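Local coordinates for protein leucine aminopeptidase 1, chloroplastic (Solanum lycopersicum, PDB 5D8N) that removes unsubstituted N-terminal amino acids, preferably leucine, from peptides as a magnesium-binding homohexamer of the M17 family, and has a role in insect defence, at residues G149-A152 with E153-I156; A236-I239 with A240-S244; G364-P367 with G368-V371; L435-E438 with V439-A443; A484-L487 with K488-D492. The protein carries 1 engineered substitution. All coordinates share one frame; numbering follows the deposited sequence.

Interaction 1: G149-A152 with E153-I156; sequences GLSA and ESKI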
loop_
_atom_site.group_PDB
_atom_site.type_symbol
_atom_site.label_atom_id
_atom_site.label_comp_id
_atom_site.label_asym_id
_atom_site.label_seq_id
_atom_site.Cartn_x
_atom_site.Cartn_y
_atom_site.Cartn_z
ATOM N N GLY A 149 12.509 57.755 -12.128
ATOM C CA GLY A 149 11.081 57.745 -11.853
ATOM C C GLY A 149 10.685 57.211 -10.487
ATOM O O GLY A 149 9.493 57.167 -10.178
ATOM N N LEU A 150 11.652 56.821 -9.658
ATOM C CA LEU A 150 11.351 56.263 -8.334
ATOM C C LEU A 150 11.333 57.373 -7.288
ATOM O O LEU A 150 12.297 58.127 -7.179
ATOM C CB LEU A 150 12.390 55.215 -7.909
ATOM C CG LEU A 150 12.424 53.899 -8.682
ATOM C CD1 LEU A 150 13.487 52.995 -8.079
ATOM C CD2 LEU A 150 11.073 53.201 -8.692
ATOM N N SER A 151 10.317 57.378 -6.427
ATOM C CA SER A 151 10.314 58.312 -5.309
ATOM C C SER A 151 11.423 57.970 -4.325
ATOM O O SER A 151 11.967 56.859 -4.343
ATOM C CB SER A 151 8.983 58.296 -4.580
ATOM O OG SER A 151 8.802 57.106 -3.846
ATOM N N ALA A 152 11.729 58.931 -3.455
ATOM C CA ALA A 152 12.728 58.753 -2.402
ATOM C C ALA A 152 12.298 57.629 -1.464
ATOM O O ALA A 152 13.121 56.824 -1.015
ATOM C CB ALA A 152 12.956 60.040 -1.619
ATOM N N GLU A 153 10.985 57.489 -1.329
ATOM C CA GLU A 153 10.423 56.463 -0.483
ATOM C C GLU A 153 10.459 55.060 -1.075
ATOM O O GLU A 153 10.764 54.109 -0.344
ATOM C CB GLU A 153 9.000 56.817 -0.066
ATOM C CG GLU A 153 8.423 55.829 0.931
ATOM C CD GLU A 153 6.919 55.919 1.027
ATOM O OE1 GLU A 153 6.239 55.093 0.379
ATOM O OE2 GLU A 153 6.435 56.845 1.713
ATOM N N SER A 154 10.148 54.912 -2.361
ATOM C CA SER A 154 10.307 53.596 -2.982
ATOM C C SER A 154 11.770 53.158 -2.920
ATOM O O SER A 154 12.084 51.974 -2.800
ATOM C CB SER A 154 9.842 53.607 -4.433
ATOM O OG SER A 154 10.817 54.233 -5.253
ATOM N N LYS A 155 12.677 54.115 -3.053
ATOM C CA LYS A 155 14.081 53.789 -3.001
ATOM C C LYS A 155 14.486 53.298 -1.612
ATOM O O LYS A 155 15.300 52.400 -1.473
ATOM C CB LYS A 155 14.924 55.000 -3.332
ATOM C CG LYS A 155 14.829 55.459 -4.772
ATOM C CD LYS A 155 15.952 56.467 -4.943
ATOM C CE LYS A 155 15.541 57.658 -5.769
ATOM N NZ LYS A 155 16.754 58.504 -5.932
ATOM N N ILE A 156 13.983 53.976 -0.591
ATOM C CA ILE A 156 14.203 53.565 0.782
ATOM C C ILE A 156 13.734 52.119 0.954
ATOM O O ILE A 156 14.437 51.330 1.584
ATOM C CB ILE A 156 13.526 54.525 1.774
ATOM C CG1 ILE A 156 14.357 55.813 1.881
ATOM C CG2 ILE A 156 13.378 53.898 3.145
ATOM C CD1 ILE A 156 13.642 56.951 2.579
HETATM O O HOH W 1 8.320 55.837 -6.902
#
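Ser-151 caps the first turn of helix 152-170 by accepting the backbone N-H of Ser-154 on its hydroxyl, OG to N 3.0 Å and almost straight at 169°. The torsion that sets OG between the backbone N and the carbonyl carbon of Ser-151 (chi1 71°) turns the hydroxyl over the open helix end. A short side chain with an acceptor at its tip suits an N-cap, because the first N-H groups of a helix lack a carbonyl one turn earlier. The regular pattern then takes over: Lys-155 N reaches Ser-151 O at 3.1 Å and Ile-156 N reaches Ala-152 O at 3.0 Å. On the flank, Leu-150 CB meets CG of Lys-155 at 4.0 Å, so the methylenes of the lysine run back over the residues ahead of the cap. Water 1 accepts from Ser-151 N at 2.6 Å. Farther out, Ile-156 turns inward and packs on Glu-198, Ile-199 and Lys-202 of helix 197-221. A serine hydroxyl and a water thus meet N-H groups at a largely solvent-facing site, consistent with a helix start fixed by its N-cap.

Interaction 2: A236-I239 with A240-S244; sequences AKKI and ASTYS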
loop_
_atom_site.group_PDB
_atom_site.type_symbol
_atom_site.label_atom_id
_atom_site.label_comp_id
_atom_site.label_asym_id
_atom_site.label_seq_id
_atom_site.Cartn_x
_atom_site.Cartn_y
_atom_site.Cartn_z
ATOM N N ALA A 236 12.223 31.688 25.004
ATOM C CA ALA A 236 11.244 32.740 25.288
ATOM C C ALA A 236 11.716 33.652 26.418
ATOM O O ALA A 236 11.582 34.874 26.348
ATOM C CB ALA A 236 9.886 32.139 25.619
ATOM N N LYS A 237 12.252 33.052 27.469
ATOM C CA LYS A 237 12.771 33.828 28.594
ATOM C C LYS A 237 13.934 34.732 28.212
ATOM O O LYS A 237 14.067 35.842 28.743
ATOM C CB LYS A 237 13.199 32.883 29.723
ATOM C CG LYS A 237 12.003 32.324 30.464
ATOM C CD LYS A 237 12.436 31.680 31.772
ATOM C CE LYS A 237 12.678 30.198 31.663
ATOM N NZ LYS A 237 13.158 29.678 32.974
ATOM N N LYS A 238 14.739 34.273 27.261
ATOM C CA LYS A 238 15.894 35.021 26.794
ATOM C C LYS A 238 15.425 36.271 26.062
ATOM O O LYS A 238 16.011 37.348 26.196
ATOM C CB LYS A 238 16.735 34.145 25.860
ATOM C CG LYS A 238 17.950 34.811 25.238
ATOM C CD LYS A 238 18.667 33.863 24.278
ATOM C CE LYS A 238 19.613 34.592 23.334
ATOM N NZ LYS A 238 20.428 33.587 22.592
ATOM N N ILE A 239 14.364 36.132 25.275
ATOM C CA ILE A 239 13.809 37.287 24.582
ATOM C C ILE A 239 13.327 38.280 25.632
ATOM O O ILE A 239 13.588 39.461 25.526
ATOM C CB ILE A 239 12.651 36.893 23.652
ATOM C CG1 ILE A 239 13.197 36.095 22.450
ATOM C CG2 ILE A 239 11.910 38.133 23.174
ATOM C CD1 ILE A 239 12.123 35.361 21.689
ATOM N N ALA A 240 12.612 37.810 26.642
ATOM C CA ALA A 240 12.046 38.723 27.638
ATOM C C ALA A 240 13.168 39.402 28.422
ATOM O O ALA A 240 13.069 40.573 28.743
ATOM C CB ALA A 240 11.136 37.969 28.605
ATOM N N SER A 241 14.224 38.652 28.702
ATOM C CA SER A 241 15.351 39.165 29.449
ATOM C C SER A 241 16.069 40.255 28.666
ATOM O O SER A 241 16.406 41.301 29.218
ATOM C CB SER A 241 16.318 38.028 29.772
ATOM O OG SER A 241 17.460 38.592 30.380
ATOM N N THR A 242 16.200 40.053 27.356
ATOM C CA THR A 242 16.869 41.011 26.492
ATOM C C THR A 242 16.065 42.306 26.436
ATOM O O THR A 242 16.633 43.372 26.239
ATOM C CB THR A 242 17.074 40.451 25.073
ATOM O OG1 THR A 242 17.835 39.242 25.151
ATOM C CG2 THR A 242 17.830 41.411 24.195
ATOM N N TYR A 243 14.740 42.196 26.436
ATOM C CA TYR A 243 13.894 43.360 26.189
ATOM C C TYR A 243 12.957 43.600 27.380
ATOM O O TYR A 243 11.763 43.860 27.204
ATOM C CB TYR A 243 13.111 43.193 24.877
ATOM C CG TYR A 243 13.965 42.895 23.654
ATOM C CD1 TYR A 243 14.707 43.901 23.033
ATOM C CD2 TYR A 243 13.988 41.632 23.095
ATOM C CE1 TYR A 243 15.534 43.630 21.954
ATOM C CE2 TYR A 243 14.811 41.341 22.021
ATOM C CZ TYR A 243 15.602 42.341 21.480
ATOM O OH TYR A 243 16.452 42.048 20.443
ATOM N N SER A 244 13.514 43.492 28.583
ATOM C CA SER A 244 12.705 43.347 29.788
ATOM C C SER A 244 11.836 44.565 30.130
ATOM O O SER A 244 10.886 44.454 30.894
ATOM C CB SER A 244 13.594 43.008 30.996
ATOM O OG SER A 244 14.522 44.050 31.189
#
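Lys-238 O is gripped twice by Thr-242, through the backbone N at 2.9 Å and through the hydroxyl OG1 at 2.8 Å. The two donors come from opposite faces of the carbonyl plane, so the oxygen is held between them. Thr-242 can do this because its OG1 lies anti to the carbonyl carbon (chi1 -58°), which tips the hydroxyl back toward the preceding turn and spends its proton inside the helix. The same torsion sends the methyl CG2 the other way, where it covers the centre of one face of the Tyr-243 ring, 3.6 Å above the plane. That ring also crosses Ile-239, whose CG2 branch comes to 4.1 Å from Tyr-243 CD2. Along the backbone, Ser-241 N binds Lys-237 O at 2.8 Å, and Tyr-243 N closes on Ile-239 O at 3.1 Å with a more bent angle of 141°. Tyr-243 is where the chain leaves helical angles. Its phenol reaches Glu-341 and Lys-337, while Lys-237 pairs with Glu-234 on its own helix. Small Ala-240 lets the helix lie close to Ile-247 and Val-249 of strand 247-252 and Leu-282 of strand 278-284, whereas Ser-241 and Lys-238 are exposed. This is the C-terminal turn of an amphipathic helix, 229-242, laid against the edge of the mixed eight-stranded sheet of the catalytic domain.

Interaction 3: G364-P367 with G368-V371; sequences GMRP and GDIV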
loop_
_atom_site.group_PDB
_atom_site.type_symbol
_atom_site.label_atom_id
_atom_site.label_comp_id
_atom_site.label_asym_id
_atom_site.label_seq_id
_atom_site.Cartn_x
_atom_site.Cartn_y
_atom_site.Cartn_z
ATOM N N GLY A 364 0.920 7.549 27.615
ATOM C CA GLY A 364 0.396 8.309 26.484
ATOM C C GLY A 364 -1.096 8.210 26.232
ATOM O O GLY A 364 -1.749 7.254 26.660
ATOM N N MET A 365 -1.600 9.154 25.436
ATOM C CA MET A 365 -2.961 9.117 24.901
ATOM C C MET A 365 -3.084 8.036 23.825
ATOM O O MET A 365 -2.158 7.815 23.069
ATOM C CB MET A 365 -3.321 10.487 24.327
ATOM C CG MET A 365 -4.676 10.560 23.662
ATOM S SD MET A 365 -5.176 12.251 23.265
ATOM C CE MET A 365 -3.845 12.800 22.226
ATOM N N ARG A 366 -4.213 7.335 23.800
ATOM C CA ARG A 366 -4.492 6.323 22.795
ATOM C C ARG A 366 -5.434 6.894 21.754
ATOM O O ARG A 366 -6.288 7.689 22.096
ATOM C CB ARG A 366 -5.172 5.116 23.458
ATOM C CG ARG A 366 -4.356 4.373 24.515
ATOM C CD ARG A 366 -5.255 3.884 25.641
ATOM N NE ARG A 366 -5.693 5.013 26.443
ATOM C CZ ARG A 366 -5.084 5.434 27.545
ATOM N NH1 ARG A 366 -4.283 4.611 28.207
ATOM N NH2 ARG A 366 -5.294 6.679 27.978
ATOM N N PRO A 367 -5.426 6.340 20.536
ATOM C CA PRO A 367 -6.491 6.677 19.622
ATOM C C PRO A 367 -7.809 6.273 20.246
ATOM O O PRO A 367 -7.868 5.193 20.834
ATOM C CB PRO A 367 -6.176 5.853 18.359
ATOM C CG PRO A 367 -5.121 4.882 18.732
ATOM C CD PRO A 367 -4.427 5.441 19.932
ATOM N N GLY A 368 -8.864 7.051 20.005
ATOM C CA GLY A 368 -10.186 6.797 20.598
ATOM C C GLY A 368 -10.427 7.500 21.930
ATOM O O GLY A 368 -11.563 7.651 22.387
ATOM N N ASP A 369 -9.355 7.900 22.600
ATOM C CA ASP A 369 -9.491 8.600 23.864
ATOM C C ASP A 369 -10.364 9.838 23.684
ATOM O O ASP A 369 -10.348 10.473 22.626
ATOM C CB ASP A 369 -8.130 9.032 24.425
ATOM C CG ASP A 369 -7.363 7.884 25.074
ATOM O OD1 ASP A 369 -7.856 6.740 25.127
ATOM O OD2 ASP A 369 -6.262 8.152 25.595
ATOM N N ILE A 370 -11.035 10.240 24.758
ATOM C CA ILE A 370 -11.852 11.439 24.701
ATOM C C ILE A 370 -11.291 12.442 25.696
ATOM O O ILE A 370 -11.146 12.118 26.876
ATOM C CB ILE A 370 -13.308 11.150 25.053
ATOM C CG1 ILE A 370 -13.971 10.285 23.984
ATOM C CG2 ILE A 370 -14.075 12.458 25.189
ATOM C CD1 ILE A 370 -15.323 9.741 24.389
ATOM N N VAL A 371 -10.850 13.591 25.192
ATOM C CA VAL A 371 -10.183 14.587 26.023
ATOM C C VAL A 371 -11.084 15.803 26.101
ATOM O O VAL A 371 -11.916 16.044 25.217
ATOM C CB VAL A 371 -8.813 14.960 25.442
ATOM C CG1 VAL A 371 -7.984 13.706 25.201
ATOM C CG2 VAL A 371 -8.955 15.710 24.127
HETATM O O HOH W 2 -8.856 4.902 23.500
#
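The guanidinium of Arg-366 meets the carboxylate of Asp-369 at its edge, with Gly-364 O over one of its faces, offset toward the rim. The grip is side-on: NE of Arg-366 gives its hydrogen to OD1 of Asp-369 at 3.1 Å on the syn lone pair, and NH2 of Arg-366 reaches OD2 of Asp-369 at 3.0 Å, completing the salt bridge although the two planes stand 41° apart. OD2 has a second donor, Arg-366 N at 2.8 Å, which comes from the opposite face of the carboxylate plane to NH2. Bends at chi2 and chi3 of Arg-366 fold its chain back to make this possible. Asp-369 N returns a bond to Arg-366 O at 3.1 Å, closing a type II beta turn from Arg-366 to Asp-369 in which Gly-368, with its positive phi, takes the position where a CB would clash with Pro-367 O. Water 2 links Pro-367 O to Asp-369 OD1. With an alanine here in place of the aspartate, Arg-366 N and the NE side of the guanidinium would probably be left without their acceptor. Arg-366 NH1 pairs with Glu-357 of the second subunit. Beside the turn, Met-365 SD packs on Val-371 CG1 at 3.7 Å, and the two side chains lie on Ala-267 of helix 263-269, while strand 370-372 pairs with strand 378-380 and Met-365 touches the magnesium ligand Glu-387.

Interaction 4: L435-E438 with V439-A443; sequences LARE and VVEAA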
loop_
_atom_site.group_PDB
_atom_site.type_symbol
_atom_site.label_atom_id
_atom_site.label_comp_id
_atom_site.label_asym_id
_atom_site.label_seq_id
_atom_site.Cartn_x
_atom_site.Cartn_y
_atom_site.Cartn_z
ATOM N N LEU A 435 -10.184 40.945 8.879
ATOM C CA LEU A 435 -8.895 40.447 9.326
ATOM C C LEU A 435 -8.202 39.752 8.171
ATOM O O LEU A 435 -6.993 39.915 8.019
ATOM C CB LEU A 435 -9.057 39.509 10.498
ATOM C CG LEU A 435 -7.802 38.873 11.076
ATOM C CD1 LEU A 435 -6.765 39.927 11.420
ATOM C CD2 LEU A 435 -8.161 38.027 12.286
ATOM N N ALA A 436 -8.969 39.106 7.288
ATOM C CA ALA A 436 -8.380 38.517 6.096
ATOM C C ALA A 436 -7.667 39.599 5.301
ATOM O O ALA A 436 -6.532 39.421 4.839
ATOM C CB ALA A 436 -9.425 37.843 5.224
ATOM N N ARG A 437 -8.356 40.722 5.119
ATOM C CA ARG A 437 -7.816 41.830 4.342
ATOM C C ARG A 437 -6.551 42.405 4.982
ATOM O O ARG A 437 -5.577 42.681 4.282
ATOM C CB ARG A 437 -8.864 42.933 4.134
ATOM C CG ARG A 437 -8.320 44.129 3.363
ATOM C CD ARG A 437 -9.237 45.357 3.415
ATOM N NE ARG A 437 -9.761 45.553 4.763
ATOM C CZ ARG A 437 -9.044 46.005 5.784
ATOM N NH1 ARG A 437 -7.872 46.604 5.592
ATOM N NH2 ARG A 437 -9.535 45.853 7.000
ATOM N N GLU A 438 -6.553 42.562 6.302
ATOM C CA GLU A 438 -5.365 43.022 7.020
ATOM C C GLU A 438 -4.185 42.067 6.761
ATOM O O GLU A 438 -3.047 42.509 6.588
ATOM C CB GLU A 438 -5.606 43.077 8.529
ATOM C CG GLU A 438 -6.451 44.222 9.074
ATOM C CD GLU A 438 -6.713 44.118 10.580
ATOM O OE1 GLU A 438 -5.980 43.451 11.345
ATOM O OE2 GLU A 438 -7.753 44.633 11.029
ATOM N N VAL A 439 -4.444 40.757 6.796
ATOM C CA VAL A 439 -3.361 39.775 6.699
ATOM C C VAL A 439 -2.849 39.701 5.262
ATOM O O VAL A 439 -1.639 39.711 5.042
ATOM C CB VAL A 439 -3.762 38.398 7.257
ATOM C CG1 VAL A 439 -2.720 37.332 6.939
ATOM C CG2 VAL A 439 -3.929 38.496 8.766
ATOM N N VAL A 440 -3.755 39.802 4.302
ATOM C CA VAL A 440 -3.358 39.871 2.901
ATOM C C VAL A 440 -2.504 41.116 2.619
ATOM O O VAL A 440 -1.474 41.035 1.944
ATOM C CB VAL A 440 -4.590 39.866 1.976
ATOM C CG1 VAL A 440 -4.214 40.288 0.556
ATOM C CG2 VAL A 440 -5.212 38.491 1.944
ATOM N N GLU A 441 -2.877 42.256 3.194
ATOM C CA GLU A 441 -2.072 43.467 3.029
ATOM C C GLU A 441 -0.710 43.362 3.725
ATOM O O GLU A 441 0.304 43.818 3.199
ATOM C CB GLU A 441 -2.848 44.690 3.517
ATOM C CG GLU A 441 -3.960 45.117 2.550
ATOM C CD GLU A 441 -4.961 46.131 3.119
ATOM O OE1 GLU A 441 -4.753 46.641 4.247
ATOM O OE2 GLU A 441 -6.009 46.357 2.470
ATOM N N ALA A 442 -0.676 42.717 4.887
ATOM C CA ALA A 442 0.595 42.565 5.593
ATOM C C ALA A 442 1.552 41.691 4.791
ATOM O O ALA A 442 2.738 41.994 4.719
ATOM C CB ALA A 442 0.361 41.971 6.974
ATOM N N ALA A 443 1.013 40.685 4.110
ATOM C CA ALA A 443 1.824 39.779 3.313
ATOM C C ALA A 443 2.303 40.431 2.025
ATOM O O ALA A 443 3.404 40.167 1.551
ATOM C CB ALA A 443 1.054 38.511 2.987
#
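Leu-435 and Val-439 form the tight side of this helical turn, CD1 of the leucine meeting CG2 of the valine at 4.1 Å, whereas Arg-437 and Glu-441 pair on the exposed side. Both apolar chains press on Leu-498 of strand 496-501, and Val-439 also reaches Leu-450 of strand 450-452. Ala-436 and Ala-442 are small enough for close neighbours: Arg-452 lies on the first, and Thr-521 and Trp-525 of helix 519-527 on the second. The backbone is regular, each N-H reaching the carbonyl four residues back, as in Val-440 N to Ala-436 O at 2.9 Å.

On the looser side Arg-437 is modelled in two positions, so its pairing is tentative: in the conformer described, NH1 of Arg-437 stands 3.4 Å from OE1 of Glu-441 in a long salt bridge, with the guanidinium and carboxylate planes 61° apart. The arginine bends at chi3 (43°) to bring that end round. Its NH2 pairs with Asp-434. Glu-438, at the border, sends its carboxylate to Lys-406 in a salt bridge. Helix 433-446 thus crosses from strand 426-429 to strand 450-452 of a beta-alpha-beta unit with an apolar face inward and charges outward. The i to i+4 ion pair, long and solvent-facing, would probably add only modestly to a helix whose burial rests on the aliphatic side.

Interaction 5: A484-L487 with K488-D492; sequences ALFL and KQFVD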
loop_
_atom_site.group_PDB
_atom_site.type_symbol
_atom_site.label_atom_id
_atom_site.label_comp_id
_atom_site.label_asym_id
_atom_site.label_seq_id
_atom_site.Cartn_x
_atom_site.Cartn_y
_atom_site.Cartn_z
ATOM N N ALA A 484 -9.469 23.950 10.152
ATOM C CA ALA A 484 -9.831 25.312 10.553
ATOM C C ALA A 484 -11.153 25.359 11.328
ATOM O O ALA A 484 -11.267 26.055 12.344
ATOM C CB ALA A 484 -9.888 26.224 9.341
ATOM N N LEU A 485 -12.128 24.577 10.876
ATOM C CA LEU A 485 -13.423 24.544 11.537
ATOM C C LEU A 485 -13.307 23.937 12.932
ATOM O O LEU A 485 -13.919 24.430 13.887
ATOM C CB LEU A 485 -14.426 23.736 10.725
ATOM C CG LEU A 485 -14.863 24.306 9.376
ATOM C CD1 LEU A 485 -15.714 23.294 8.633
ATOM C CD2 LEU A 485 -15.652 25.578 9.546
ATOM N N PHE A 486 -12.382 22.996 13.093
ATOM C CA PHE A 486 -12.082 22.448 14.406
ATOM C C PHE A 486 -11.589 23.528 15.363
ATOM O O PHE A 486 -12.098 23.677 16.474
ATOM C CB PHE A 486 -11.104 21.289 14.305
ATOM C CG PHE A 486 -10.659 20.753 15.618
ATOM C CD1 PHE A 486 -9.572 21.307 16.290
ATOM C CD2 PHE A 486 -11.280 19.646 16.161
ATOM C CE1 PHE A 486 -9.140 20.768 17.500
ATOM C CE2 PHE A 486 -10.866 19.114 17.376
ATOM C CZ PHE A 486 -9.878 19.751 18.099
ATOM N N LEU A 487 -10.605 24.293 14.914
ATOM C CA LEU A 487 -9.999 25.306 15.745
ATOM C C LEU A 487 -10.993 26.390 16.141
ATOM O O LEU A 487 -10.936 26.905 17.248
ATOM C CB LEU A 487 -8.802 25.934 15.057
ATOM C CG LEU A 487 -7.619 25.005 14.825
ATOM C CD1 LEU A 487 -6.549 25.728 13.999
ATOM C CD2 LEU A 487 -7.041 24.525 16.148
ATOM N N LYS A 488 -11.912 26.700 15.244
ATOM C CA LYS A 488 -12.950 27.687 15.492
ATOM C C LYS A 488 -13.800 27.358 16.717
ATOM O O LYS A 488 -14.373 28.257 17.317
ATOM C CB LYS A 488 -13.861 27.770 14.271
ATOM C CG LYS A 488 -14.938 28.847 14.322
ATOM C CD LYS A 488 -15.646 28.942 12.979
ATOM C CE LYS A 488 -16.817 29.913 12.963
ATOM N NZ LYS A 488 -18.042 29.175 13.371
ATOM N N GLN A 489 -13.922 26.081 17.062
ATOM C CA GLN A 489 -14.723 25.658 18.194
ATOM C C GLN A 489 -14.127 26.190 19.492
ATOM O O GLN A 489 -14.727 26.056 20.554
ATOM C CB GLN A 489 -14.794 24.128 18.267
ATOM C CG GLN A 489 -15.617 23.475 17.163
ATOM C CD GLN A 489 -17.100 23.636 17.383
ATOM O OE1 GLN A 489 -17.602 23.519 18.506
ATOM N NE2 GLN A 489 -17.793 24.022 16.336
ATOM N N PHE A 490 -12.892 26.661 19.440
ATOM C CA PHE A 490 -12.181 27.035 20.650
ATOM C C PHE A 490 -11.866 28.519 20.711
ATOM O O PHE A 490 -11.036 28.975 21.519
ATOM C CB PHE A 490 -10.929 26.171 20.768
ATOM C CG PHE A 490 -11.238 24.712 20.737
ATOM C CD1 PHE A 490 -11.770 24.078 21.854
ATOM C CD2 PHE A 490 -11.161 24.010 19.549
ATOM C CE1 PHE A 490 -12.220 22.780 21.771
ATOM C CE2 PHE A 490 -11.532 22.677 19.490
ATOM C CZ PHE A 490 -12.110 22.070 20.588
ATOM N N VAL A 491 -12.521 29.266 19.833
ATOM C CA VAL A 491 -12.316 30.689 19.723
ATOM C C VAL A 491 -13.637 31.387 20.045
ATOM O O VAL A 491 -14.685 31.153 19.440
ATOM C CB VAL A 491 -11.859 31.100 18.314
ATOM C CG1 VAL A 491 -11.772 32.613 18.184
ATOM C CG2 VAL A 491 -10.512 30.477 17.983
ATOM N N ASP A 492 -13.542 32.324 20.963
ATOM C CA ASP A 492 -14.661 33.182 21.325
ATOM C C ASP A 492 -15.108 33.948 20.096
ATOM O O ASP A 492 -14.320 34.638 19.443
ATOM C CB ASP A 492 -14.115 34.155 22.364
ATOM C CG ASP A 492 -15.180 34.882 23.113
ATOM O OD1 ASP A 492 -16.225 35.232 22.521
ATOM O OD2 ASP A 492 -14.892 35.122 24.306
HETATM O O HOH W 3 -16.513 24.892 14.089
#
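At the end of helix 479-488 the chain runs into a type I beta turn from Lys-488 to Val-491: Lys-488 N binds Ala-484 O, but Gln-489 N goes to Phe-486 O at 3.1 Å and Phe-490 N to Leu-487 O at 2.9 Å, each only three residues back. With the chain tightened in this way, the ring of Phe-490 is carried back toward Phe-486, with CE2 over one face of that ring, 3.6 Å from its CZ. The rings meet obliquely, centroids 5.2 Å apart and planes at 50°. Phe-486 reaches this meeting with CG anti to its N (chi1 175°), while in Phe-490 CG stands beside the backbone N (chi1 -56°), which turns the ring back along the chain toward Phe-486. CD2 of Phe-490 also lies 3.2 Å from Phe-486 O. Gln-489 bends at chi2 and, through water 3, joins its NE2 to Leu-485 O, a carbonyl near the helix end. Around the pair, Met-470 touches both rings, Phe-486 touches Arg-389, a predicted active-site residue, and Phe-490 rests on Ala-393 of helix 388-401. A serine in place of Phe-490 would probably leave the face of Phe-486 without its aromatic partner and open a gap beside Met-470. Flat, apolar rings thus fill the buried side of the turn, whereas a water joins Leu-485 O to the side chain of Gln-489.

Overall arrangement
Following the chain, interaction 1 starts helix 152-170 in the N-terminal part, and interaction 2 finishes helix 229-242 in the catalytic domain, with centres about 36 Å apart. Interaction 3 turns the chain into strand 370-372 at a subunit boundary, interaction 4 lies within helix 433-446, and interaction 5 ends helix 479-488 before strand 496-501. All are local and follow in series, so none encloses or crosses another, and no two touch. Interactions 3 and 5 come within about 7 Å at their nearest atoms, and 4 and 5 within about 9 Å. Interactions 2 and 4 set helices against the large catalytic sheet; interaction 3 lies by the magnesium-binding residue Glu-387 and interaction 5 by Arg-389, a predicted active-site residue.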